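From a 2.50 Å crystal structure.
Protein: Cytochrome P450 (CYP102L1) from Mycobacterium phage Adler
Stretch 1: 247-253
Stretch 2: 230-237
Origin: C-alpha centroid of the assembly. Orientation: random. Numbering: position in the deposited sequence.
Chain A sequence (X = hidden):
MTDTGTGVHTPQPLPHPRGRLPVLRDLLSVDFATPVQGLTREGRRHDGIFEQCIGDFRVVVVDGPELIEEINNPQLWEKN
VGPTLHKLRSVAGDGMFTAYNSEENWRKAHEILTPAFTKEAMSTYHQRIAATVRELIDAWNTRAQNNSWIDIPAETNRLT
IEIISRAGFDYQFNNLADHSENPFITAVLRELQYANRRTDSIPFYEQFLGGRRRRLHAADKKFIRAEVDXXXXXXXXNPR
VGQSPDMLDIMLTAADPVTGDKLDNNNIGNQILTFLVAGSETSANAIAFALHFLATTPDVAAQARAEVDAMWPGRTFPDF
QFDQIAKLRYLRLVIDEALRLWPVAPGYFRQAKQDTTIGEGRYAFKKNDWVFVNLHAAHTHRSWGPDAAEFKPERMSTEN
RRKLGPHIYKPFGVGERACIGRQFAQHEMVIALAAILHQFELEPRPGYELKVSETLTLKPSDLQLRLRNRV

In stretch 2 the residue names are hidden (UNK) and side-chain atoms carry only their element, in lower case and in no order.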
# COMPACT_ATOMS: atom_id res chain seq x y z
N MET A 247 -8.89 -16.35 0.86
CA MET A 247 -9.65 -15.23 0.31
C MET A 247 -10.47 -15.66 -0.90
O MET A 247 -11.63 -15.26 -1.04
CB MET A 247 -8.70 -14.09 -0.07
CG MET A 247 -7.85 -13.58 1.07
SD MET A 247 -6.74 -12.27 0.57
CE MET A 247 -5.78 -12.05 2.06
N LEU A 248 -9.89 -16.47 -1.78
CA LEU A 248 -10.62 -16.94 -2.95
C LEU A 248 -11.76 -17.88 -2.56
O LEU A 248 -12.84 -17.84 -3.15
CB LEU A 248 -9.66 -17.62 -3.93
CG LEU A 248 -10.26 -18.25 -5.19
CD1 LEU A 248 -11.13 -17.24 -5.93
CD2 LEU A 248 -9.15 -18.76 -6.10
N ASP A 249 -11.53 -18.73 -1.55
CA ASP A 249 -12.57 -19.64 -1.10
C ASP A 249 -13.78 -18.89 -0.57
O ASP A 249 -14.92 -19.23 -0.90
CB ASP A 249 -12.02 -20.59 -0.04
CG ASP A 249 -11.11 -21.66 -0.61
OD1 ASP A 249 -11.39 -22.15 -1.72
OD2 ASP A 249 -10.11 -22.01 0.06
N ILE A 250 -13.55 -17.86 0.25
CA ILE A 250 -14.67 -17.12 0.82
C ILE A 250 -15.44 -16.38 -0.27
O ILE A 250 -16.67 -16.27 -0.20
CB ILE A 250 -14.16 -16.16 1.91
CG1 ILE A 250 -13.54 -16.95 3.06
CG2 ILE A 250 -15.30 -15.29 2.43
CD1 ILE A 250 -13.08 -16.10 4.22
N MET A 251 -14.75 -15.88 -1.30
CA MET A 251 -15.44 -15.21 -2.39
C MET A 251 -16.30 -16.19 -3.19
O MET A 251 -17.30 -15.78 -3.79
CB MET A 251 -14.44 -14.50 -3.30
CG MET A 251 -13.91 -13.19 -2.73
SD MET A 251 -12.88 -12.25 -3.87
CE MET A 251 -11.54 -13.40 -4.15
N LEU A 252 -15.92 -17.46 -3.22
CA LEU A 252 -16.69 -18.49 -3.90
C LEU A 252 -17.70 -19.18 -2.99
O LEU A 252 -18.49 -19.99 -3.48
CB LEU A 252 -15.76 -19.54 -4.51
CG LEU A 252 -14.86 -19.11 -5.66
CD1 LEU A 252 -13.78 -20.14 -5.92
CD2 LEU A 252 -15.69 -18.87 -6.92
N THR A 253 -17.70 -18.87 -1.69
CA THR A 253 -18.54 -19.56 -0.72
C THR A 253 -19.52 -18.63 -0.03
O THR A 253 -20.73 -18.91 -0.00
CB THR A 253 -17.67 -20.27 0.33
OG1 THR A 253 -16.87 -21.27 -0.31
CG2 THR A 253 -18.53 -20.91 1.40
N UNK A 230 -9.26 -18.35 -15.00
CA UNK A 230 -8.69 -19.68 -14.84
C UNK A 230 -8.38 -19.98 -13.37
O UNK A 230 -8.58 -21.11 -12.91
c UNK A 230 -5.88 -21.39 -16.91
c UNK A 230 -6.89 -21.24 -15.78
c UNK A 230 -5.47 -22.85 -17.10
c UNK A 230 -7.42 -19.82 -15.69
n UNK A 230 -4.58 -23.04 -18.27
N UNK A 231 -7.91 -18.97 -12.63
CA UNK A 231 -7.69 -19.16 -11.20
C UNK A 231 -9.00 -19.43 -10.48
O UNK A 231 -9.06 -20.22 -9.53
c UNK A 231 -6.81 -18.05 -9.11
c UNK A 231 -4.83 -16.54 -10.81
c UNK A 231 -6.96 -17.93 -10.61
c UNK A 231 -5.60 -17.75 -11.28
N UNK A 232 -10.09 -18.79 -10.94
CA UNK A 232 -11.39 -19.02 -10.33
C UNK A 232 -11.92 -20.40 -10.69
O UNK A 232 -12.44 -21.13 -9.83
c UNK A 232 -13.78 -18.23 -10.29
c UNK A 232 -11.92 -16.56 -10.19
c UNK A 232 -12.37 -17.91 -10.75
c UNK A 232 -12.62 -15.37 -10.81
N UNK A 233 -11.79 -20.80 -11.96
CA UNK A 233 -12.35 -22.07 -12.40
C UNK A 233 -11.63 -23.26 -11.78
O UNK A 233 -12.27 -24.23 -11.37
c UNK A 233 -13.36 -21.31 -14.60
o UNK A 233 -14.48 -21.20 -14.04
o UNK A 233 -13.08 -20.75 -15.68
c UNK A 233 -12.31 -22.16 -13.93
N UNK A 234 -10.30 -23.20 -11.70
CA UNK A 234 -9.53 -24.30 -11.13
C UNK A 234 -9.92 -24.53 -9.67
O UNK A 234 -10.08 -25.67 -9.23
c UNK A 234 -7.62 -24.11 -12.75
c UNK A 234 -8.02 -24.05 -11.29
c UNK A 234 -7.22 -25.05 -10.48
N UNK A 235 -10.08 -23.44 -8.91
CA UNK A 235 -10.46 -23.58 -7.51
C UNK A 235 -11.88 -24.12 -7.37
O UNK A 235 -12.16 -24.89 -6.44
c UNK A 235 -10.33 -22.24 -6.80
c UNK A 235 -9.82 -23.15 -4.52
c UNK A 235 -10.75 -22.27 -5.34
n UNK A 235 -6.76 -21.31 -3.70
n UNK A 235 -8.81 -21.31 -2.66
c UNK A 235 -8.01 -21.74 -3.63
n UNK A 235 -8.46 -22.62 -4.52
N UNK A 236 -12.78 -23.73 -8.27
CA UNK A 236 -14.15 -24.23 -8.22
C UNK A 236 -14.19 -25.75 -8.33
O UNK A 236 -15.05 -26.40 -7.73
n UNK A 236 -16.87 -22.49 -11.00
n UNK A 236 -18.82 -23.63 -11.40
n UNK A 236 -18.71 -22.09 -9.69
c UNK A 236 -16.02 -21.53 -10.29
c UNK A 236 -15.37 -22.16 -9.07
c UNK A 236 -14.98 -23.60 -9.34
c UNK A 236 -18.14 -22.73 -10.70
N UNK A 237 -13.25 -26.34 -9.08
CA UNK A 237 -13.17 -27.79 -9.18
C UNK A 237 -12.58 -28.40 -7.92
O UNK A 237 -12.82 -29.58 -7.63
c UNK A 237 -14.33 -27.72 -11.95
c UNK A 237 -12.39 -29.67 -10.67
c UNK A 237 -12.35 -28.18 -10.43
c UNK A 237 -12.88 -27.44 -11.66

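Position 230 carries five side-chain atoms, four carbons in an unbranched row ending in a nitrogen. The row is fully extended, with all four chi angles near t, and makes no contact with stretch 1. A linear chain ending in one nitrogen is lysine, so this is Lys230, and it takes no part in the contact.

Position 231 has four carbons, forked at the first, with one arm two carbons long. The short arm lies 3.9 Å from CD2 of Leu248, while the longer arm runs on away from stretch 1. Branching at CB with unequal arms defines isoleucine: Ile231, whose CG2 is the atom near Leu248. Its backbone O also lies 3.7 Å from Leu248 CD2, so the leucine methyl packs against main chain as well as side chain.

Position 232 repeats the pattern of four carbons forked at the first, one arm longer. The short arm is 3.9 Å from CD2 of Leu252, and the first carbon of the longer arm is 4.4 Å from CD1 of Leu248. This is Ile232, touching two leucines one helical turn apart through CG2 and CG1 respectively.

Position 233 shows two carbons, the second bearing two oxygens. Its CA-to-CB bond points away from stretch 1, and the side chain makes no contact with it. A carboxylate one carbon beyond CB means Asp233.

At position 234 a single carbon carries two others, three in all, with neither arm extended. The CA-to-CB bond points sideways, and the side chain makes no contact with stretch 1. That is Val234.

Position 235 has three carbons, a nitrogen, then a carbon carrying two more nitrogens. Its CA-to-CB bond points toward stretch 1. One terminal nitrogen lies 2.9 Å from OD1 of Asp249, the CB is 3.7 Å from Leu248 CD2, and the next carbon is 3.7 Å from Leu252 CD1. The planar three-nitrogen group is a guanidinium: Arg235. Its chi2 and chi3 are both p, so the chain bends rather than running straight out.

Position 236 has the same seven-atom makeup, again three carbons, a nitrogen and a carbon with two nitrogens. Here only the aliphatic part meets stretch 1, the second side-chain carbon lying 3.9 Å from Leu252 CD2. This is Arg236, and that carbon is its CG.

Position 237 returns to four carbons forked at the first, with one two-carbon arm. It makes no contact with stretch 1. This is Ile237.

The helices cross at 77°, their axes approaching to 10.7 Å, and bury 342 Å² in total. Leu248 and Leu252 both point toward stretch 2; Leu248 packs against Ile231 and Ile232, Leu252 against Ile232, and both against aliphatic carbons of the arginines. Arg235, with the largest covered area at 89 Å², joins this apolar packing to a salt bridge. Its NH1 donates to Asp249 OD1 at 2.9 Å with an N-H...acceptor angle of 156°, the oxygen sitting at the guanidinium edge, near its plane, while Leu248 CD2 covers one face.

Stretch 2 230-237: KIIDVRRI
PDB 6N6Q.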